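PDB 3FBU: acetyltransferase, GNAT family, which binds coenzyme A and, as a member of the GNAT family, probably transfers the acetyl group of acetyl-CoA to an amine of its substrate. Local coordinates for residues A[74-79]-A[83-88]; A[117-122]-A[141-146]. All blocks are in the same frame, centred on the assembly; numbering follows the deposited sequence.

Contact 1: residues A[74-79]-A[83-88]. With COA (coenzyme A), chain C.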
loop_
_atom_site.group_PDB
_atom_site.type_symbol
_atom_site.label_atom_id
_atom_site.label_comp_id
_atom_site.label_asym_id
_atom_site.label_seq_id
_atom_site.Cartn_x
_atom_site.Cartn_y
_atom_site.Cartn_z
ATOM N N VAL A 74 -4.707 -6.365 -19.169
ATOM C CA VAL A 74 -5.791 -7.247 -19.551
ATOM C C VAL A 74 -6.814 -6.385 -20.299
ATOM O O VAL A 74 -7.240 -5.357 -19.789
ATOM C CB VAL A 74 -6.426 -7.906 -18.319
ATOM C CG1 VAL A 74 -7.447 -8.941 -18.723
ATOM C CG2 VAL A 74 -5.353 -8.557 -17.407
ATOM N N PHE A 75 -7.174 -6.787 -21.516
ATOM C CA PHE A 75 -8.169 -6.019 -22.302
ATOM C C PHE A 75 -8.887 -6.930 -23.305
ATOM O O PHE A 75 -8.276 -7.414 -24.240
ATOM C CB PHE A 75 -7.498 -4.829 -22.979
ATOM C CG PHE A 75 -8.454 -3.790 -23.498
ATOM C CD1 PHE A 75 -9.344 -3.151 -22.653
ATOM C CD2 PHE A 75 -8.451 -3.453 -24.833
ATOM C CE1 PHE A 75 -10.196 -2.171 -23.120
ATOM C CE2 PHE A 75 -9.315 -2.461 -25.305
ATOM C CZ PHE A 75 -10.190 -1.843 -24.439
ATOM N N HIS A 76 -10.181 -7.169 -23.085
ATOM C CA HIS A 76 -10.951 -8.109 -23.902
ATOM C C HIS A 76 -12.446 -7.827 -23.878
ATOM O O HIS A 76 -12.957 -7.173 -22.980
ATOM C CB HIS A 76 -10.708 -9.566 -23.461
ATOM C CG HIS A 76 -11.031 -9.856 -22.028
ATOM N ND1 HIS A 76 -12.312 -10.084 -21.571
ATOM C CD2 HIS A 76 -10.224 -9.949 -20.943
ATOM C CE1 HIS A 76 -12.277 -10.331 -20.272
ATOM N NE2 HIS A 76 -11.023 -10.238 -19.865
ATOM N N LYS A 77 -13.142 -8.366 -24.869
ATOM C CA LYS A 77 -14.600 -8.285 -24.918
ATOM C C LYS A 77 -15.261 -8.795 -23.641
ATOM O O LYS A 77 -14.839 -9.799 -23.064
ATOM C CB LYS A 77 -15.132 -9.068 -26.136
ATOM C CG LYS A 77 -14.625 -8.521 -27.445
ATOM C CD LYS A 77 -15.209 -9.280 -28.657
ATOM C CE LYS A 77 -14.627 -8.734 -29.961
ATOM N NZ LYS A 77 -14.637 -7.211 -30.079
ATOM N N TYR A 78 -16.290 -8.061 -23.206
ATOM C CA TYR A 78 -17.037 -8.338 -21.991
ATOM C C TYR A 78 -18.508 -8.539 -22.291
ATOM O O TYR A 78 -19.063 -9.526 -21.885
ATOM C CB TYR A 78 -16.846 -7.208 -20.996
ATOM C CG TYR A 78 -17.589 -7.391 -19.711
ATOM C CD1 TYR A 78 -17.117 -8.267 -18.750
ATOM C CD2 TYR A 78 -18.751 -6.699 -19.455
ATOM C CE1 TYR A 78 -17.775 -8.444 -17.565
ATOM C CE2 TYR A 78 -19.444 -6.888 -18.272
ATOM C CZ TYR A 78 -18.935 -7.749 -17.332
ATOM O OH TYR A 78 -19.594 -7.939 -16.146
ATOM N N PHE A 79 -19.127 -7.596 -22.993
ATOM C CA PHE A 79 -20.538 -7.703 -23.379
ATOM C C PHE A 79 -20.634 -7.286 -24.835
ATOM O O PHE A 79 -20.438 -6.103 -25.167
ATOM C CB PHE A 79 -21.371 -6.817 -22.441
ATOM C CG PHE A 79 -22.854 -6.818 -22.702
ATOM C CD1 PHE A 79 -23.502 -7.882 -23.301
ATOM C CD2 PHE A 79 -23.620 -5.748 -22.248
ATOM C CE1 PHE A 79 -24.892 -7.849 -23.481
ATOM C CE2 PHE A 79 -25.000 -5.714 -22.448
ATOM C CZ PHE A 79 -25.622 -6.750 -23.064
ATOM N N THR A 83 -18.592 -3.436 -25.351
ATOM C CA THR A 83 -18.201 -3.247 -23.959
ATOM C C THR A 83 -17.069 -4.221 -23.647
ATOM O O THR A 83 -17.219 -5.426 -23.849
ATOM C CB THR A 83 -19.382 -3.470 -23.006
ATOM O OG1 THR A 83 -20.444 -2.558 -23.337
ATOM C CG2 THR A 83 -18.962 -3.208 -21.538
ATOM N N TYR A 84 -15.953 -3.677 -23.166
ATOM C CA TYR A 84 -14.746 -4.439 -22.853
ATOM C C TYR A 84 -14.488 -4.374 -21.350
ATOM O O TYR A 84 -15.007 -3.497 -20.646
ATOM C CB TYR A 84 -13.528 -3.841 -23.568
ATOM C CG TYR A 84 -13.275 -4.416 -24.926
ATOM C CD1 TYR A 84 -11.986 -4.841 -25.296
ATOM C CD2 TYR A 84 -14.314 -4.554 -25.833
ATOM C CE1 TYR A 84 -11.762 -5.398 -26.536
ATOM C CE2 TYR A 84 -14.080 -5.097 -27.091
ATOM C CZ TYR A 84 -12.806 -5.510 -27.423
ATOM O OH TYR A 84 -12.569 -6.058 -28.682
ATOM N N GLU A 85 -13.657 -5.302 -20.890
ATOM C CA GLU A 85 -13.158 -5.327 -19.535
ATOM C C GLU A 85 -11.639 -5.099 -19.562
ATOM O O GLU A 85 -10.917 -5.608 -20.469
ATOM C CB GLU A 85 -13.480 -6.669 -18.880
ATOM C CG GLU A 85 -12.849 -6.859 -17.518
ATOM C CD GLU A 85 -13.216 -8.159 -16.817
ATOM O OE1 GLU A 85 -13.842 -9.066 -17.443
ATOM O OE2 GLU A 85 -12.861 -8.257 -15.620
ATOM N N ILE A 86 -11.162 -4.325 -18.593
ATOM C CA ILE A 86 -9.737 -3.972 -18.451
ATOM C C ILE A 86 -9.247 -4.408 -17.061
ATOM O O ILE A 86 -10.003 -4.416 -16.084
ATOM C CB ILE A 86 -9.496 -2.436 -18.698
ATOM C CG1 ILE A 86 -7.991 -2.069 -18.878
ATOM C CG2 ILE A 86 -10.153 -1.598 -17.579
ATOM C CD1 ILE A 86 -7.767 -0.620 -19.427
ATOM N N GLY A 87 -7.949 -4.712 -17.004
ATOM C CA GLY A 87 -7.256 -5.098 -15.806
ATOM C C GLY A 87 -5.767 -4.955 -16.020
ATOM O O GLY A 87 -5.323 -4.513 -17.090
ATOM N N TRP A 88 -4.994 -5.394 -15.030
ATOM C CA TRP A 88 -3.565 -5.080 -14.996
ATOM C C TRP A 88 -2.882 -5.968 -13.982
ATOM O O TRP A 88 -3.430 -6.199 -12.924
ATOM C CB TRP A 88 -3.371 -3.605 -14.596
ATOM C CG TRP A 88 -4.447 -3.083 -13.697
ATOM C CD1 TRP A 88 -4.618 -3.327 -12.366
ATOM C CD2 TRP A 88 -5.529 -2.247 -14.089
ATOM N NE1 TRP A 88 -5.750 -2.677 -11.898
ATOM C CE2 TRP A 88 -6.324 -2.004 -12.938
ATOM C CE3 TRP A 88 -5.913 -1.681 -15.304
ATOM C CZ2 TRP A 88 -7.479 -1.245 -12.984
ATOM C CZ3 TRP A 88 -7.048 -0.925 -15.342
ATOM C CH2 TRP A 88 -7.812 -0.698 -14.197
HETATM N N1A COA C . -2.914 1.666 0.109
HETATM C C2A COA C . -3.454 2.777 -0.488
HETATM N N3A COA C . -3.019 3.175 -1.724
HETATM C C4A COA C . -2.056 2.448 -2.350
HETATM C C5A COA C . -1.500 1.321 -1.767
HETATM C C6A COA C . -1.953 0.911 -0.515
HETATM N N6A COA C . -1.467 -0.185 0.070
HETATM N N7A COA C . -0.587 0.828 -2.614
HETATM C C8A COA C . -0.535 1.610 -3.712
HETATM N N9A COA C . -1.441 2.627 -3.554
HETATM C C1B COA C . -1.863 3.645 -4.525
HETATM C C2B COA C . -0.707 4.504 -5.041
HETATM O O2B COA C . -0.391 5.569 -4.152
HETATM C C3B COA C . -1.302 4.964 -6.354
HETATM O O3B COA C . -2.170 6.067 -6.149
HETATM P P3B COA C . -1.700 7.614 -6.254
HETATM O O7A COA C . -2.885 8.521 -6.317
HETATM O O8A COA C . -0.832 7.899 -5.056
HETATM O O9A COA C . -0.901 7.728 -7.534
HETATM C C4B COA C . -2.118 3.752 -6.826
HETATM O O4B COA C . -2.435 3.025 -5.670
HETATM C C5B COA C . -1.345 2.844 -7.775
HETATM O O5B COA C . -1.189 3.547 -8.992
HETATM P P1A COA C . -0.052 3.129 -10.037
HETATM O O1A COA C . 1.296 3.601 -9.520
HETATM O O2A COA C . -0.393 3.663 -11.372
HETATM O O3A COA C . -0.191 1.529 -10.040
HETATM P P2A COA C . 1.016 0.459 -10.086
HETATM O O4A COA C . 1.892 0.758 -11.279
HETATM O O5A COA C . 1.720 0.449 -8.725
HETATM O O6A COA C . 0.179 -0.909 -10.291
HETATM C CBP COA C . -1.349 -2.652 -9.716
HETATM C CCP COA C . -1.058 -1.153 -9.639
HETATM C CDP COA C . -1.255 -3.014 -11.209
HETATM C CEP COA C . -2.756 -2.797 -9.134
HETATM C CAP COA C . -0.306 -3.436 -8.875
HETATM O OAP COA C . -0.440 -3.156 -7.490
HETATM C C9P COA C . -0.439 -4.922 -9.014
HETATM O O9P COA C . 0.063 -5.554 -10.126
HETATM N N8P COA C . -1.127 -5.620 -8.104
HETATM C C7P COA C . -1.130 -7.082 -8.111
HETATM C C6P COA C . -2.012 -7.675 -9.196
HETATM C C5P COA C . -3.474 -7.264 -9.020
HETATM O O5P COA C . -4.093 -7.416 -7.943
HETATM N N4P COA C . -4.048 -6.778 -10.101
HETATM C C3P COA C . -5.405 -6.218 -10.063
HETATM C C2P COA C . -6.509 -7.249 -10.138
HETATM S S1P COA C . -8.132 -6.441 -10.286
#
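Phe75 turns its CG anti to the backbone N (chi1 -165°) and Tyr84 turns its CG anti to the carbonyl carbon (chi1 -90°), which brings the two side chains together on one side of the hairpin, crossing at about a right angle. Tyr84 CD1 sits over the centre of one face of the Phe75 ring, 3.6 Å from Phe75 CE2, with the ring planes inclined by 45°. One face of the Tyr84 ring in turn lies on the His76-Lys77 peptide. Lys77 runs alongside that ring and bends at its last torsion, and Lys77 NZ donates a hydrogen bond to Tyr84 OH (2.7 Å). On the other face of the sheet, His76 and Glu85 lie side by side, and His76 ND1 gives a nearly straight bond to Lys77 O (2.9 Å) that fixes the rotation of the imidazole.

The backbones are antiparallel. Val74-Gly87 and His76-Glu85 are hydrogen-bonded pairs, as is Phe79-Thr83 nearer the turn, and Phe75 CA adds a C-H...O contact to Glu85 O. Beyond Lys77 the register slips by one residue: Tyr78 N (2.9 Å) and Phe79 N (3.0 Å) both donate to Thr83 O, a classic beta bulge just before the turn. Farther along strand 83-90, Trp88 O accepts a hydrogen bond from N4P of coenzyme A (2.9 Å), while Trp88 NE1 is held by Ser131; this part of the strand thus binds the pantetheine arm, as in other GNAT acetyltransferases.

The hairpin lies centrally in the mixed sheet, with strand 58-63 flanking 68-79 and strand 119-124 running parallel to 83-90. Helix 99-114 packs on the side of Phe75 and Ile86 through Thr107 and Leu108, and Leu117 touches both Phe75 and Tyr84.

Contact 2: residues A[117-122]-A[141-146]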
loop_
_atom_site.group_PDB
_atom_site.type_symbol
_atom_site.label_atom_id
_atom_site.label_comp_id
_atom_site.label_asym_id
_atom_site.label_seq_id
_atom_site.Cartn_x
_atom_site.Cartn_y
_atom_site.Cartn_z
ATOM N N LEU A 117 -15.312 1.780 -28.990
ATOM C CA LEU A 117 -16.096 1.088 -27.973
ATOM C C LEU A 117 -17.066 2.046 -27.267
ATOM O O LEU A 117 -16.841 3.261 -27.234
ATOM C CB LEU A 117 -15.165 0.472 -26.930
ATOM C CG LEU A 117 -14.186 -0.593 -27.406
ATOM C CD1 LEU A 117 -13.229 -1.031 -26.252
ATOM C CD2 LEU A 117 -14.900 -1.792 -27.991
ATOM N N HIS A 118 -18.122 1.477 -26.678
ATOM C CA HIS A 118 -19.089 2.257 -25.917
ATOM C C HIS A 118 -18.760 2.385 -24.435
ATOM O O HIS A 118 -19.017 3.441 -23.786
ATOM C CB HIS A 118 -20.475 1.628 -26.043
ATOM C CG HIS A 118 -21.477 2.223 -25.108
ATOM N ND1 HIS A 118 -21.843 3.557 -25.162
ATOM C CD2 HIS A 118 -22.153 1.686 -24.061
ATOM C CE1 HIS A 118 -22.722 3.803 -24.204
ATOM N NE2 HIS A 118 -22.929 2.687 -23.522
ATOM N N ARG A 119 -18.206 1.318 -23.885
ATOM C CA ARG A 119 -18.033 1.235 -22.438
ATOM C C ARG A 119 -16.919 0.282 -22.026
ATOM O O ARG A 119 -16.724 -0.654 -22.663
ATOM C CB ARG A 119 -19.344 0.787 -21.794
ATOM C CG ARG A 119 -19.420 0.796 -20.242
ATOM C CD ARG A 119 -20.878 0.567 -19.819
ATOM N NE ARG A 119 -21.104 0.346 -18.408
ATOM C CZ ARG A 119 -21.344 -0.826 -17.842
ATOM N NH1 ARG A 119 -21.496 -0.886 -16.569
ATOM N NH2 ARG A 119 -21.423 -1.918 -18.544
ATOM N N ILE A 120 -16.200 0.580 -20.953
ATOM C CA ILE A 120 -15.142 -0.294 -20.457
ATOM C C ILE A 120 -15.356 -0.445 -18.936
ATOM O O ILE A 120 -15.642 0.539 -18.232
ATOM C CB ILE A 120 -13.727 0.212 -20.802
ATOM C CG1 ILE A 120 -13.516 0.279 -22.337
ATOM C CG2 ILE A 120 -12.660 -0.672 -20.157
ATOM C CD1 ILE A 120 -12.251 1.105 -22.763
ATOM N N ILE A 121 -15.261 -1.683 -18.455
ATOM C CA ILE A 121 -15.510 -1.983 -17.058
ATOM C C ILE A 121 -14.286 -2.660 -16.463
ATOM O O ILE A 121 -13.422 -3.188 -17.189
ATOM C CB ILE A 121 -16.782 -2.887 -16.885
ATOM C CG1 ILE A 121 -16.559 -4.333 -17.388
ATOM C CG2 ILE A 121 -18.026 -2.209 -17.566
ATOM C CD1 ILE A 121 -16.014 -5.318 -16.297
ATOM N N ALA A 122 -14.251 -2.674 -15.143
ATOM C CA ALA A 122 -13.217 -3.357 -14.377
ATOM C C ALA A 122 -13.807 -3.772 -13.022
ATOM O O ALA A 122 -14.756 -3.147 -12.509
ATOM C CB ALA A 122 -11.959 -2.491 -14.185
ATOM N N ARG A 141 -15.822 5.162 -12.749
ATOM C CA ARG A 141 -16.760 5.401 -11.682
ATOM C C ARG A 141 -17.125 4.077 -11.021
ATOM O O ARG A 141 -17.404 3.112 -11.725
ATOM C CB ARG A 141 -18.039 5.961 -12.246
ATOM C CG ARG A 141 -17.992 7.390 -12.704
ATOM C CD ARG A 141 -19.231 7.790 -13.486
ATOM N NE ARG A 141 -19.280 7.127 -14.788
ATOM C CZ ARG A 141 -20.042 6.064 -15.052
ATOM N NH1 ARG A 141 -20.849 5.541 -14.121
ATOM N NH2 ARG A 141 -19.994 5.515 -16.244
ATOM N N ARG A 142 -17.178 4.054 -9.695
ATOM C CA ARG A 142 -17.679 2.876 -8.976
ATOM C C ARG A 142 -19.215 2.789 -9.155
ATOM O O ARG A 142 -19.973 3.664 -8.681
ATOM C CB ARG A 142 -17.287 2.884 -7.491
ATOM C CG ARG A 142 -17.777 1.669 -6.769
ATOM C CD ARG A 142 -17.448 1.646 -5.269
ATOM N NE ARG A 142 -16.025 1.865 -5.004
ATOM C CZ ARG A 142 -15.524 2.168 -3.793
ATOM N NH1 ARG A 142 -16.322 2.304 -2.730
ATOM N NH2 ARG A 142 -14.221 2.348 -3.647
ATOM N N GLU A 143 -19.660 1.760 -9.867
ATOM C CA GLU A 143 -21.089 1.545 -10.145
ATOM C C GLU A 143 -21.725 0.446 -9.277
ATOM O O GLU A 143 -22.958 0.399 -9.094
ATOM C CB GLU A 143 -21.257 1.183 -11.594
ATOM C CG GLU A 143 -21.039 2.355 -12.539
ATOM C CD GLU A 143 -21.511 2.028 -13.941
ATOM O OE1 GLU A 143 -21.466 0.848 -14.323
ATOM O OE2 GLU A 143 -21.917 2.956 -14.682
ATOM N N GLY A 144 -20.893 -0.419 -8.732
ATOM C CA GLY A 144 -21.381 -1.532 -7.938
ATOM C C GLY A 144 -20.481 -2.010 -6.832
ATOM O O GLY A 144 -19.255 -1.887 -6.911
ATOM N N TYR A 145 -21.116 -2.598 -5.815
ATOM C CA TYR A 145 -20.413 -3.214 -4.691
ATOM C C TYR A 145 -21.195 -4.491 -4.361
ATOM O O TYR A 145 -22.279 -4.434 -3.812
ATOM C CB TYR A 145 -20.356 -2.239 -3.545
ATOM C CG TYR A 145 -19.679 -2.705 -2.282
ATOM C CD1 TYR A 145 -18.919 -3.876 -2.227
ATOM C CD2 TYR A 145 -19.813 -1.955 -1.124
ATOM C CE1 TYR A 145 -18.310 -4.289 -1.008
ATOM C CE2 TYR A 145 -19.208 -2.341 0.062
ATOM C CZ TYR A 145 -18.457 -3.510 0.111
ATOM O OH TYR A 145 -17.856 -3.861 1.308
ATOM N N PHE A 146 -20.676 -5.614 -4.819
ATOM C CA PHE A 146 -21.384 -6.889 -4.757
ATOM C C PHE A 146 -20.825 -7.683 -3.584
ATOM O O PHE A 146 -19.619 -7.922 -3.539
ATOM C CB PHE A 146 -21.135 -7.688 -6.019
ATOM C CG PHE A 146 -21.589 -6.990 -7.268
ATOM C CD1 PHE A 146 -22.900 -6.642 -7.419
ATOM C CD2 PHE A 146 -20.696 -6.685 -8.266
ATOM C CE1 PHE A 146 -23.337 -5.980 -8.566
ATOM C CE2 PHE A 146 -21.131 -6.029 -9.406
ATOM C CZ PHE A 146 -22.454 -5.692 -9.533
HETATM O O HOH W 1 -21.415 2.892 -17.196
#
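Glu143 OE2 is gripped twice, by Arg141 NH1 of its own strand and by a water, while OE1 of the same carboxylate takes Arg119 NH1 across the contact. Glu143 OE1 accepts from Arg119 NH1 at 2.8 Å, using its syn lone pair, and lies practically in the guanidinium plane; the N-H...O angle is 151°. Arg141 NH1 meets Glu143 OE2 (2.9 Å) on the anti side and somewhat out of the carboxylate plane, and the water donates to Glu143 OE2 at 2.6 Å. The same water accepts from Arg119 NE (2.8 Å) and from Arg141 NH2 (3.1 Å), lying in the plane of both guanidinium groups.

Arg119 and Glu143 approach from opposite directions. The arginine sets CG anti to its backbone N (chi1 -173°) and stays extended as far as NE, which carries its guanidinium across strand 155-165 toward Glu143. Ile121 CG2 lies over the centre of one face of that guanidinium, 3.5 Å above the plane, and covers it with an apolar methyl.

The strands bearing these residues are not neighbours in the sheet: strand 155-165 runs between them, and Tyr161 and Ala163 on it touch Arg119 and Glu143, respectively. The salt bridge therefore spans an intervening strand. Arg141 has a second acidic partner, Glu168, through its NE.

Near the surface, the negative carboxylate and the shared water lie between two positive heads whose Arg119 NE and Arg141 NH2 are 5.7 Å apart. The carboxylate probably balances both positive charges, which in turn would keep Glu143 ionised, so the link is chiefly electrostatic and owes little to apolar packing.

Contact 1 is the larger and deeper of the two, a partly buried hairpin held by a ladder of backbone bonds and by aromatic packing; contact 2 is a surface link, an Arg119-Glu143 salt bridge extended by Arg141 and a water, without backbone pairing across it. Their centres lie about 10 Å apart and both belong to the same sheet. Strand 119-124, which serves contact 2, is the parallel neighbour of strand 83-90 from contact 1: Tyr84 O and Ile86 N are probably hydrogen-bonded to Ile121 N and O, each at 2.9 Å. Contact 1 pairs adjacent strands, whereas contact 2 ties strands separated by 155-165, through side chains and water alone.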